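Side-chain contacts in 433aa long hypothetical phosphoribosylglycinamide formyl transferase (Pyrococcus horikoshii, PDB 2DWC), which is an ATP-grasp protein of the PurT family that holds adenosine-5'-diphosphate in its nucleotide pocket: residues M119-L124 with K198-E203; E126-E131 with V287-V292; E150-E153 with P158-T161. One frame throughout, in Å; residues are numbered along the deposited sequence.

Interaction 1 (M119-L124 with K198-E203); sequences MHRERL and KIIVEE. With ADP (adenosine-5'-diphosphate), chain H.
Arg-121 and Glu-122, at the start of helix 121-132, reach across to Ile-200 and Lys-198 on strand 199-203, a strand of the four-stranded antiparallel sheet that helps form the nucleotide pocket of this ATP-grasp protein. The contact illustrates how a helix start can serve two partners at once, a strand and a ligand. His-120 is the N-cap. His-120 ND1 accepts a fairly straight bond from Arg-123 N (3.3 Å, 162°), which arrives tilted from the ring plane, and a weak one from Glu-122 N. Next, Arg-121 lays its aliphatic part across Ile-200 at about a right angle, CD resting 3.9 Å from CG2 of Ile-200. Its chain is extended from CG to NE and carries the guanidinium past Ile-200 CG2, on the helix side of the strand, to the phosphates, where ADP O3B lies at its edge and in its plane. The grip is uneven: Arg-121 NH2 gives ADP O3B a short bond of 2.6 Å, while NH1 gives the same oxygen a weak one. Arg-121 NE is held by Ala-163 O, which helps fix the rotation of the group. With Glu-122 CG anti to N (chi1 179°) and the chain extended, the carboxylate meets the end of Lys-198, and Glu-122 OE2 forms a salt bridge of 3.2 Å with Lys-198 NZ. Lys-198 bends at chi2, and its CE comes about as near Glu-122 OE2. Arg-123 does not meet the strand; one face of its guanidinium, toward the rim, lies against His-120 CB. Farther along the strand, Glu-202 also bonds Ser-137 and makes a salt bridge with Lys-162. ADP N6 donates both to Glu-202 OE2 at 3.1 Å and to the carbonyl oxygen of Glu-203 at 3.0 Å.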
loop_
_atom_site.group_PDB
_atom_site.type_symbol
_atom_site.label_atom_id
_atom_site.label_comp_id
_atom_site.label_asym_id
_atom_site.label_seq_id
_atom_site.Cartn_x
_atom_site.Cartn_y
_atom_site.Cartn_z
ATOM N N MET B 119 27.944 -8.302 -7.005
ATOM C CA MET B 119 28.375 -8.838 -5.734
ATOM C C MET B 119 29.890 -8.966 -5.572
ATOM O O MET B 119 30.364 -9.394 -4.528
ATOM C CB MET B 119 27.696 -10.181 -5.506
ATOM C CG MET B 119 28.016 -11.216 -6.525
ATOM S SD MET B 119 29.548 -11.993 -6.035
ATOM C CE MET B 119 29.009 -12.800 -4.448
ATOM N N HIS B 120 30.629 -8.572 -6.604
ATOM C CA HIS B 120 32.097 -8.661 -6.602
ATOM C C HIS B 120 32.637 -7.253 -6.884
ATOM O O HIS B 120 32.488 -6.742 -7.999
ATOM C CB HIS B 120 32.521 -9.633 -7.693
ATOM C CG HIS B 120 33.951 -10.068 -7.600
ATOM N ND1 HIS B 120 35.008 -9.240 -7.929
ATOM C CD2 HIS B 120 34.500 -11.253 -7.241
ATOM C CE1 HIS B 120 36.143 -9.902 -7.785
ATOM N NE2 HIS B 120 35.864 -11.126 -7.369
ATOM N N ARG B 121 33.295 -6.649 -5.897
ATOM C CA ARG B 121 33.753 -5.277 -6.067
ATOM C C ARG B 121 34.658 -5.030 -7.269
ATOM O O ARG B 121 34.631 -3.940 -7.848
ATOM C CB ARG B 121 34.422 -4.751 -4.791
ATOM C CG ARG B 121 33.533 -4.737 -3.560
ATOM C CD ARG B 121 34.213 -3.916 -2.512
ATOM N NE ARG B 121 33.611 -4.074 -1.204
ATOM C CZ ARG B 121 32.560 -3.391 -0.769
ATOM N NH1 ARG B 121 31.970 -2.488 -1.546
ATOM N NH2 ARG B 121 32.124 -3.595 0.469
ATOM N N GLU B 122 35.441 -6.032 -7.667
ATOM C CA GLU B 122 36.320 -5.854 -8.822
ATOM C C GLU B 122 35.541 -5.957 -10.137
ATOM O O GLU B 122 35.704 -5.148 -11.041
ATOM C CB GLU B 122 37.456 -6.889 -8.812
ATOM C CG GLU B 122 38.365 -6.712 -10.023
ATOM C CD GLU B 122 39.592 -7.606 -9.979
ATOM O OE1 GLU B 122 40.477 -7.426 -10.837
ATOM O OE2 GLU B 122 39.656 -8.476 -9.095
ATOM N N ARG B 123 34.678 -6.962 -10.256
ATOM C CA ARG B 123 33.902 -7.070 -11.473
ATOM C C ARG B 123 33.045 -5.798 -11.648
ATOM O O ARG B 123 32.902 -5.278 -12.747
ATOM C CB ARG B 123 32.999 -8.313 -11.430
ATOM C CG ARG B 123 33.762 -9.644 -11.380
ATOM C CD ARG B 123 32.841 -10.842 -11.685
ATOM N NE ARG B 123 31.917 -11.168 -10.592
ATOM C CZ ARG B 123 32.065 -12.206 -9.765
ATOM N NH1 ARG B 123 33.106 -13.021 -9.905
ATOM N NH2 ARG B 123 31.173 -12.440 -8.803
ATOM N N LEU B 124 32.496 -5.302 -10.551
ATOM C CA LEU B 124 31.644 -4.119 -10.611
ATOM C C LEU B 124 32.426 -2.862 -10.985
ATOM O O LEU B 124 32.049 -2.136 -11.903
ATOM C CB LEU B 124 30.963 -3.893 -9.268
ATOM C CG LEU B 124 29.967 -2.735 -9.259
ATOM C CD1 LEU B 124 28.958 -2.930 -10.403
ATOM C CD2 LEU B 124 29.283 -2.681 -7.893
ATOM N N LYS B 198 41.393 -10.674 -1.729
ATOM C CA LYS B 198 41.469 -9.582 -2.700
ATOM C C LYS B 198 40.872 -8.311 -2.069
ATOM O O LYS B 198 39.832 -8.360 -1.412
ATOM C CB LYS B 198 40.690 -9.966 -3.959
ATOM C CG LYS B 198 40.824 -8.981 -5.101
ATOM C CD LYS B 198 41.800 -9.476 -6.151
ATOM C CE LYS B 198 42.066 -8.391 -7.180
ATOM N NZ LYS B 198 42.766 -8.882 -8.400
ATOM N N ILE B 199 41.532 -7.172 -2.260
ATOM C CA ILE B 199 41.056 -5.929 -1.669
ATOM C C ILE B 199 41.092 -4.795 -2.683
ATOM O O ILE B 199 41.949 -4.791 -3.579
ATOM C CB ILE B 199 41.949 -5.523 -0.459
ATOM C CG1 ILE B 199 41.757 -6.511 0.698
ATOM C CG2 ILE B 199 41.636 -4.103 -0.026
ATOM C CD1 ILE B 199 42.658 -6.244 1.904
ATOM N N ILE B 200 40.140 -3.859 -2.582
ATOM C CA ILE B 200 40.169 -2.705 -3.467
ATOM C C ILE B 200 40.492 -1.543 -2.538
ATOM O O ILE B 200 39.936 -1.428 -1.441
ATOM C CB ILE B 200 38.817 -2.448 -4.233
ATOM C CG1 ILE B 200 38.953 -1.185 -5.087
ATOM C CG2 ILE B 200 37.653 -2.323 -3.255
ATOM C CD1 ILE B 200 37.751 -0.859 -5.970
ATOM N N VAL B 201 41.447 -0.722 -2.958
ATOM C CA VAL B 201 41.874 0.431 -2.184
ATOM C C VAL B 201 41.437 1.667 -2.945
ATOM O O VAL B 201 41.818 1.845 -4.107
ATOM C CB VAL B 201 43.429 0.467 -2.034
ATOM C CG1 VAL B 201 43.833 1.693 -1.222
ATOM C CG2 VAL B 201 43.914 -0.807 -1.339
ATOM N N GLU B 202 40.653 2.532 -2.300
ATOM C CA GLU B 202 40.147 3.723 -2.976
ATOM C C GLU B 202 40.522 5.036 -2.314
ATOM O O GLU B 202 40.606 5.114 -1.090
ATOM C CB GLU B 202 38.604 3.701 -3.023
ATOM C CG GLU B 202 37.992 2.444 -3.608
ATOM C CD GLU B 202 36.452 2.495 -3.589
ATOM O OE1 GLU B 202 35.818 1.441 -3.760
ATOM O OE2 GLU B 202 35.893 3.597 -3.406
ATOM N N GLU B 203 40.659 6.083 -3.125
ATOM C CA GLU B 203 40.924 7.402 -2.556
ATOM C C GLU B 203 39.673 7.879 -1.800
ATOM O O GLU B 203 38.539 7.505 -2.142
ATOM C CB GLU B 203 41.252 8.415 -3.649
ATOM C CG GLU B 203 40.212 8.499 -4.713
ATOM C CD GLU B 203 40.209 9.829 -5.428
ATOM O OE1 GLU B 203 39.701 9.870 -6.556
ATOM O OE2 GLU B 203 40.701 10.835 -4.868
HETATM P PB ADP H . 28.907 -1.189 1.177
HETATM O O1B ADP H . 27.785 -1.744 0.387
HETATM O O2B ADP H . 28.671 -0.311 2.507
HETATM O O3B ADP H . 30.390 -1.810 1.099
HETATM P PA ADP H . 30.686 0.820 0.359
HETATM O O1A ADP H . 31.662 0.060 1.171
HETATM O O2A ADP H . 31.199 0.993 -1.156
HETATM O O3A ADP H . 29.257 0.086 0.259
HETATM O "O5'" ADP H . 30.426 2.291 0.950
HETATM C "C5'" ADP H . 29.940 2.458 2.284
HETATM C "C4'" ADP H . 30.143 3.914 2.702
HETATM O "O4'" ADP H . 31.521 4.215 2.975
HETATM C "C3'" ADP H . 29.766 4.828 1.537
HETATM O "O3'" ADP H . 28.345 4.989 1.510
HETATM C "C2'" ADP H . 30.427 6.104 2.052
HETATM O "O2'" ADP H . 29.706 6.583 3.190
HETATM C "C1'" ADP H . 31.781 5.548 2.497
HETATM N N9 ADP H . 32.712 5.435 1.351
HETATM C C8 ADP H . 32.934 4.349 0.617
HETATM N N7 ADP H . 33.855 4.619 -0.310
HETATM C C5 ADP H . 34.223 5.882 -0.159
HETATM C C6 ADP H . 35.119 6.720 -0.820
HETATM N N6 ADP H . 35.867 6.255 -1.815
HETATM N N1 ADP H . 35.236 7.991 -0.412
HETATM C C2 ADP H . 34.527 8.456 0.600
HETATM N N3 ADP H . 33.669 7.688 1.252
HETATM C C4 ADP H . 33.495 6.410 0.900
#

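Interaction 2 (E126-E131 with V287-V292); sequences ETLVKE and VWANEV. With ADP (adenosine-5'-diphosphate), chain H.
Leu-128 of helix 121-132 meets Ala-289 of strand 286-293 through apolar contact alone, the methyl CD2 of Leu-128 lying 3.9 Å from CB of Ala-289. The same Leu-128 methyl, CD2, approaches the backbone oxygen of Asn-290, at 4.0 Å. An unusual first torsion of Leu-128, -91°, about 30° from the staggered -60°, accompanies this placement. Val-134, in the loop after the helix, touches both Leu-128 and Ala-289 and helps to close the buried interface.

Backbone bonding sets the direction of the strand residues. Asn-290 and Glu-291 both pair with Glu-279 of the adjacent strand 274-283, forming a classic beta bulge. The consequence is a general one for bulges: two successive CB atoms leave on the same side. Those of Asn-290 and Glu-291 point away from the helix, while those of Ala-289 and Val-292, on either side of them, point toward it.

Polar approaches occupy the ligand side. The amide of Asn-290, with CG anti to N (chi1 172°), stands near the alpha phosphate, Asn-290 OD1 being 3.5 Å from ADP O2A. Glu-291 is extended beyond CG and brings Glu-291 OE2 to 2.7 Å from ADP O3A, too short for two bare oxygens; no bond is assigned there, and the meaning of the approach is doubtful. Arg-121 faces the same carboxylate as a long, weak ion pair. A bulged strand with apolar residues against a helix and an asparagine and a glutamate at the phosphates fits the nucleotide site of the ATP-grasp fold.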
loop_
_atom_site.group_PDB
_atom_site.type_symbol
_atom_site.label_atom_id
_atom_site.label_comp_id
_atom_site.label_asym_id
_atom_site.label_seq_id
_atom_site.Cartn_x
_atom_site.Cartn_y
_atom_site.Cartn_z
ATOM N N GLU B 126 35.314 -2.578 -12.431
ATOM C CA GLU B 126 35.798 -2.622 -13.807
ATOM C C GLU B 126 34.669 -2.396 -14.808
ATOM O O GLU B 126 34.874 -1.821 -15.878
ATOM C CB GLU B 126 36.510 -3.957 -14.069
ATOM C CG GLU B 126 37.812 -4.108 -13.253
ATOM C CD GLU B 126 38.711 -2.868 -13.362
ATOM O OE1 GLU B 126 38.934 -2.184 -12.335
ATOM O OE2 GLU B 126 39.173 -2.572 -14.480
ATOM N N THR B 127 33.462 -2.846 -14.461
ATOM C CA THR B 127 32.329 -2.626 -15.352
ATOM C C THR B 127 32.049 -1.124 -15.439
ATOM O O THR B 127 31.801 -0.595 -16.526
ATOM C CB THR B 127 31.066 -3.399 -14.844
ATOM O OG1 THR B 127 31.341 -4.808 -14.882
ATOM C CG2 THR B 127 29.840 -3.107 -15.723
ATOM N N LEU B 128 32.074 -0.442 -14.290
ATOM C CA LEU B 128 31.831 1.000 -14.301
ATOM C C LEU B 128 32.908 1.770 -15.060
ATOM O O LEU B 128 32.600 2.694 -15.801
ATOM C CB LEU B 128 31.774 1.567 -12.882
ATOM C CG LEU B 128 30.395 1.629 -12.198
ATOM C CD1 LEU B 128 29.652 0.330 -12.409
ATOM C CD2 LEU B 128 30.575 1.930 -10.708
ATOM N N VAL B 129 34.164 1.398 -14.847
ATOM C CA VAL B 129 35.259 2.118 -15.485
ATOM C C VAL B 129 35.460 1.755 -16.955
ATOM O O VAL B 129 35.508 2.637 -17.801
ATOM C CB VAL B 129 36.601 1.880 -14.715
ATOM C CG1 VAL B 129 37.753 2.630 -15.429
ATOM C CG2 VAL B 129 36.472 2.345 -13.268
ATOM N N LYS B 130 35.553 0.464 -17.264
ATOM C CA LYS B 130 35.795 0.025 -18.648
ATOM C C LYS B 130 34.592 -0.020 -19.574
ATOM O O LYS B 130 34.712 0.309 -20.750
ATOM C CB LYS B 130 36.450 -1.357 -18.675
ATOM C CG LYS B 130 37.656 -1.529 -17.770
ATOM C CD LYS B 130 38.741 -0.530 -18.098
ATOM C CE LYS B 130 39.933 -0.713 -17.151
ATOM N NZ LYS B 130 40.911 0.418 -17.239
ATOM N N GLU B 131 33.427 -0.430 -19.075
ATOM C CA GLU B 131 32.267 -0.487 -19.956
ATOM C C GLU B 131 31.308 0.701 -19.868
ATOM O O GLU B 131 30.918 1.259 -20.878
ATOM C CB GLU B 131 31.490 -1.765 -19.707
ATOM C CG GLU B 131 32.334 -3.015 -19.750
ATOM C CD GLU B 131 31.487 -4.263 -19.576
ATOM O OE1 GLU B 131 30.686 -4.574 -20.492
ATOM O OE2 GLU B 131 31.611 -4.919 -18.518
ATOM N N VAL B 287 30.113 14.563 -9.706
ATOM C CA VAL B 287 29.480 13.301 -9.277
ATOM C C VAL B 287 30.410 12.109 -9.545
ATOM O O VAL B 287 31.064 12.037 -10.594
ATOM C CB VAL B 287 28.135 13.110 -10.039
ATOM C CG1 VAL B 287 27.389 11.840 -9.557
ATOM C CG2 VAL B 287 27.257 14.342 -9.834
ATOM N N TRP B 288 30.493 11.199 -8.583
ATOM C CA TRP B 288 31.313 9.986 -8.733
ATOM C C TRP B 288 30.407 8.770 -8.551
ATOM O O TRP B 288 29.596 8.771 -7.630
ATOM C CB TRP B 288 32.369 9.909 -7.638
ATOM C CG TRP B 288 33.455 10.952 -7.683
ATOM C CD1 TRP B 288 34.710 10.804 -8.228
ATOM C CD2 TRP B 288 33.427 12.259 -7.080
ATOM N NE1 TRP B 288 35.464 11.936 -7.988
ATOM C CE2 TRP B 288 34.705 12.844 -7.290
ATOM C CE3 TRP B 288 32.453 12.990 -6.379
ATOM C CZ2 TRP B 288 35.033 14.129 -6.818
ATOM C CZ3 TRP B 288 32.782 14.279 -5.907
ATOM C CH2 TRP B 288 34.064 14.825 -6.132
ATOM N N ALA B 289 30.551 7.747 -9.398
ATOM C CA ALA B 289 29.762 6.516 -9.253
ATOM C C ALA B 289 30.451 5.670 -8.219
ATOM O O ALA B 289 31.669 5.489 -8.272
ATOM C CB ALA B 289 29.675 5.730 -10.576
ATOM N N ASN B 290 29.681 5.115 -7.282
ATOM C CA ASN B 290 30.279 4.327 -6.234
ATOM C C ASN B 290 30.015 2.856 -6.495
ATOM O O ASN B 290 30.935 2.098 -6.744
ATOM C CB ASN B 290 29.728 4.776 -4.880
ATOM C CG ASN B 290 30.152 3.872 -3.743
ATOM O OD1 ASN B 290 31.204 3.246 -3.794
ATOM N ND2 ASN B 290 29.335 3.829 -2.686
ATOM N N GLU B 291 28.752 2.447 -6.445
ATOM C CA GLU B 291 28.453 1.043 -6.716
ATOM C C GLU B 291 26.984 0.972 -7.151
ATOM O O GLU B 291 26.361 1.989 -7.354
ATOM C CB GLU B 291 28.696 0.218 -5.456
ATOM C CG GLU B 291 27.765 0.571 -4.308
ATOM C CD GLU B 291 28.141 -0.147 -3.025
ATOM O OE1 GLU B 291 28.814 -1.192 -3.113
ATOM O OE2 GLU B 291 27.750 0.322 -1.936
ATOM N N VAL B 292 26.435 -0.221 -7.326
ATOM C CA VAL B 292 25.038 -0.291 -7.753
ATOM C C VAL B 292 24.390 -1.588 -7.268
ATOM O O VAL B 292 25.038 -2.636 -7.220
ATOM C CB VAL B 292 24.946 -0.171 -9.312
ATOM C CG1 VAL B 292 25.961 -1.049 -9.941
ATOM C CG2 VAL B 292 23.545 -0.571 -9.825
HETATM P PB ADP H . 28.907 -1.189 1.177
HETATM O O1B ADP H . 27.785 -1.744 0.387
HETATM O O2B ADP H . 28.671 -0.311 2.507
HETATM O O3B ADP H . 30.390 -1.810 1.099
HETATM P PA ADP H . 30.686 0.820 0.359
HETATM O O1A ADP H . 31.662 0.060 1.171
HETATM O O2A ADP H . 31.199 0.993 -1.156
HETATM O O3A ADP H . 29.257 0.086 0.259
HETATM O "O5'" ADP H . 30.426 2.291 0.950
HETATM C "C5'" ADP H . 29.940 2.458 2.284
HETATM C "C4'" ADP H . 30.143 3.914 2.702
HETATM O "O4'" ADP H . 31.521 4.215 2.975
HETATM C "C3'" ADP H . 29.766 4.828 1.537
HETATM O "O3'" ADP H . 28.345 4.989 1.510
HETATM C "C2'" ADP H . 30.427 6.104 2.052
HETATM O "O2'" ADP H . 29.706 6.583 3.190
HETATM C "C1'" ADP H . 31.781 5.548 2.497
HETATM N N9 ADP H . 32.712 5.435 1.351
HETATM C C8 ADP H . 32.934 4.349 0.617
HETATM N N7 ADP H . 33.855 4.619 -0.310
HETATM C C5 ADP H . 34.223 5.882 -0.159
HETATM C C6 ADP H . 35.119 6.720 -0.820
HETATM N N6 ADP H . 35.867 6.255 -1.815
HETATM N N1 ADP H . 35.236 7.991 -0.412
HETATM C C2 ADP H . 34.527 8.456 0.600
HETATM N N3 ADP H . 33.669 7.688 1.252
HETATM C C4 ADP H . 33.495 6.410 0.900
#

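Interaction 3 (E150-E153 with P158-T161); sequences EACE and PCHT. With ADP (adenosine-5'-diphosphate), chain H.
Cys-152 on helix 145-155 and Cys-159 at the start of strand 159-163 bring their CA atoms to 6.7 Å, the chain turning from helix to strand within a few residues and passing through a cis peptide bond before Pro-158. The two sulfurs then face each other across the interface: SG of Cys-152 lies 3.8 Å from SG of Cys-159, an apolar contact too long for a disulfide. Cys-159 SG sits between N and the carbonyl carbon (chi1 55°), which turns it to the helix, where it also touches CB of Cys-152. Two residues on, the methyl CG2 of Thr-161 approaches the same Cys-152 SG at 4.1 Å. Val-201 of the neighbouring strand packs on both cysteines.

His-160, between the two inward residues, departs on the other side of the strand. Its ring covers the adenine with one face, ADP C5 lying 3.7 Å above the His-160 ring plane and over its centre. His-160 NE2 is hydrogen-bonded to His-204 ND1, which should steady the ring. A sheet lined by a helix on one side and receiving adenine on the other forms one wall of the nucleotide site, as in ATP-grasp proteins.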
loop_
_atom_site.group_PDB
_atom_site.type_symbol
_atom_site.label_atom_id
_atom_site.label_comp_id
_atom_site.label_asym_id
_atom_site.label_seq_id
_atom_site.Cartn_x
_atom_site.Cartn_y
_atom_site.Cartn_z
ATOM N N GLU B 150 51.864 -1.023 -0.850
ATOM C CA GLU B 150 52.184 -0.187 -2.003
ATOM C C GLU B 150 50.938 0.538 -2.509
ATOM O O GLU B 150 51.004 1.710 -2.883
ATOM C CB GLU B 150 52.805 -1.029 -3.120
ATOM C CG GLU B 150 53.265 -0.213 -4.337
ATOM C CD GLU B 150 54.036 -1.041 -5.370
ATOM O OE1 GLU B 150 54.054 -2.295 -5.268
ATOM O OE2 GLU B 150 54.620 -0.424 -6.292
ATOM N N ALA B 151 49.804 -0.158 -2.502
ATOM C CA ALA B 151 48.552 0.438 -2.973
ATOM C C ALA B 151 48.127 1.608 -2.084
ATOM O O ALA B 151 47.836 2.693 -2.581
ATOM C CB ALA B 151 47.450 -0.632 -3.014
ATOM N N CYS B 152 48.086 1.399 -0.773
ATOM C CA CYS B 152 47.697 2.483 0.130
ATOM C C CYS B 152 48.624 3.691 -0.019
ATOM O O CYS B 152 48.169 4.837 -0.006
ATOM C CB CYS B 152 47.688 2.003 1.579
ATOM S SG CYS B 152 46.341 0.839 1.970
ATOM N N GLU B 153 49.923 3.434 -0.168
ATOM C CA GLU B 153 50.898 4.506 -0.340
ATOM C C GLU B 153 50.664 5.233 -1.648
ATOM O O GLU B 153 50.707 6.459 -1.703
ATOM C CB GLU B 153 52.330 3.948 -0.336
ATOM C CG GLU B 153 52.858 3.573 1.039
ATOM C CD GLU B 153 53.083 4.788 1.943
ATOM O OE1 GLU B 153 53.448 5.874 1.430
ATOM O OE2 GLU B 153 52.902 4.651 3.168
ATOM N N PRO B 158 43.882 9.777 3.645
ATOM C CA PRO B 158 43.275 8.538 4.136
ATOM C C PRO B 158 42.681 7.808 2.929
ATOM O O PRO B 158 42.255 8.448 1.973
ATOM C CB PRO B 158 42.164 9.028 5.079
ATOM C CG PRO B 158 42.508 10.442 5.349
ATOM C CD PRO B 158 43.067 10.929 4.048
ATOM N N CYS B 159 42.661 6.482 2.971
ATOM C CA CYS B 159 42.079 5.713 1.876
ATOM C C CYS B 159 41.141 4.643 2.436
ATOM O O CYS B 159 41.182 4.320 3.625
ATOM C CB CYS B 159 43.173 5.080 0.999
ATOM S SG CYS B 159 44.368 4.036 1.890
ATOM N N HIS B 160 40.271 4.122 1.578
ATOM C CA HIS B 160 39.313 3.094 1.982
ATOM C C HIS B 160 39.724 1.733 1.428
ATOM O O HIS B 160 39.961 1.611 0.231
ATOM C CB HIS B 160 37.919 3.428 1.423
ATOM C CG HIS B 160 37.369 4.725 1.918
ATOM N ND1 HIS B 160 36.526 4.807 3.006
ATOM C CD2 HIS B 160 37.563 5.997 1.495
ATOM C CE1 HIS B 160 36.224 6.074 3.230
ATOM N NE2 HIS B 160 36.839 6.816 2.328
ATOM N N THR B 161 39.784 0.719 2.282
ATOM C CA THR B 161 40.117 -0.631 1.822
ATOM C C THR B 161 38.847 -1.467 1.978
ATOM O O THR B 161 38.199 -1.421 3.018
ATOM C CB THR B 161 41.230 -1.297 2.670
ATOM O OG1 THR B 161 40.821 -1.358 4.039
ATOM C CG2 THR B 161 42.525 -0.505 2.572
HETATM P PB ADP H . 28.907 -1.189 1.177
HETATM O O1B ADP H . 27.785 -1.744 0.387
HETATM O O2B ADP H . 28.671 -0.311 2.507
HETATM O O3B ADP H . 30.390 -1.810 1.099
HETATM P PA ADP H . 30.686 0.820 0.359
HETATM O O1A ADP H . 31.662 0.060 1.171
HETATM O O2A ADP H . 31.199 0.993 -1.156
HETATM O O3A ADP H . 29.257 0.086 0.259
HETATM O "O5'" ADP H . 30.426 2.291 0.950
HETATM C "C5'" ADP H . 29.940 2.458 2.284
HETATM C "C4'" ADP H . 30.143 3.914 2.702
HETATM O "O4'" ADP H . 31.521 4.215 2.975
HETATM C "C3'" ADP H . 29.766 4.828 1.537
HETATM O "O3'" ADP H . 28.345 4.989 1.510
HETATM C "C2'" ADP H . 30.427 6.104 2.052
HETATM O "O2'" ADP H . 29.706 6.583 3.190
HETATM C "C1'" ADP H . 31.781 5.548 2.497
HETATM N N9 ADP H . 32.712 5.435 1.351
HETATM C C8 ADP H . 32.934 4.349 0.617
HETATM N N7 ADP H . 33.855 4.619 -0.310
HETATM C C5 ADP H . 34.223 5.882 -0.159
HETATM C C6 ADP H . 35.119 6.720 -0.820
HETATM N N6 ADP H . 35.867 6.255 -1.815
HETATM N N1 ADP H . 35.236 7.991 -0.412
HETATM C C2 ADP H . 34.527 8.456 0.600
HETATM N N3 ADP H . 33.669 7.688 1.252
HETATM C C4 ADP H . 33.495 6.410 0.900
#

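Three contacts border one ADP molecule. Interactions 1 and 2 share helix 121-132 and have centres about 11 Å apart; they touch where Leu-124 packs on Val-292. Interactions 1 and 3 share the antiparallel sheet, strands 199-203 and 159-163 being neighbours, with centres about 13 Å apart and a probable backbone bond from Glu-202 to His-160. Interactions 2 and 3 do not touch, their nearest atoms lying about 9 Å apart. Along the chain, interaction 3 nests inside the loops closed by both others, whose segments alternate. One helix is thus tied to two different sheets, and residues distant in sequence converge on the nucleotide, consistent with the ATP-grasp fold.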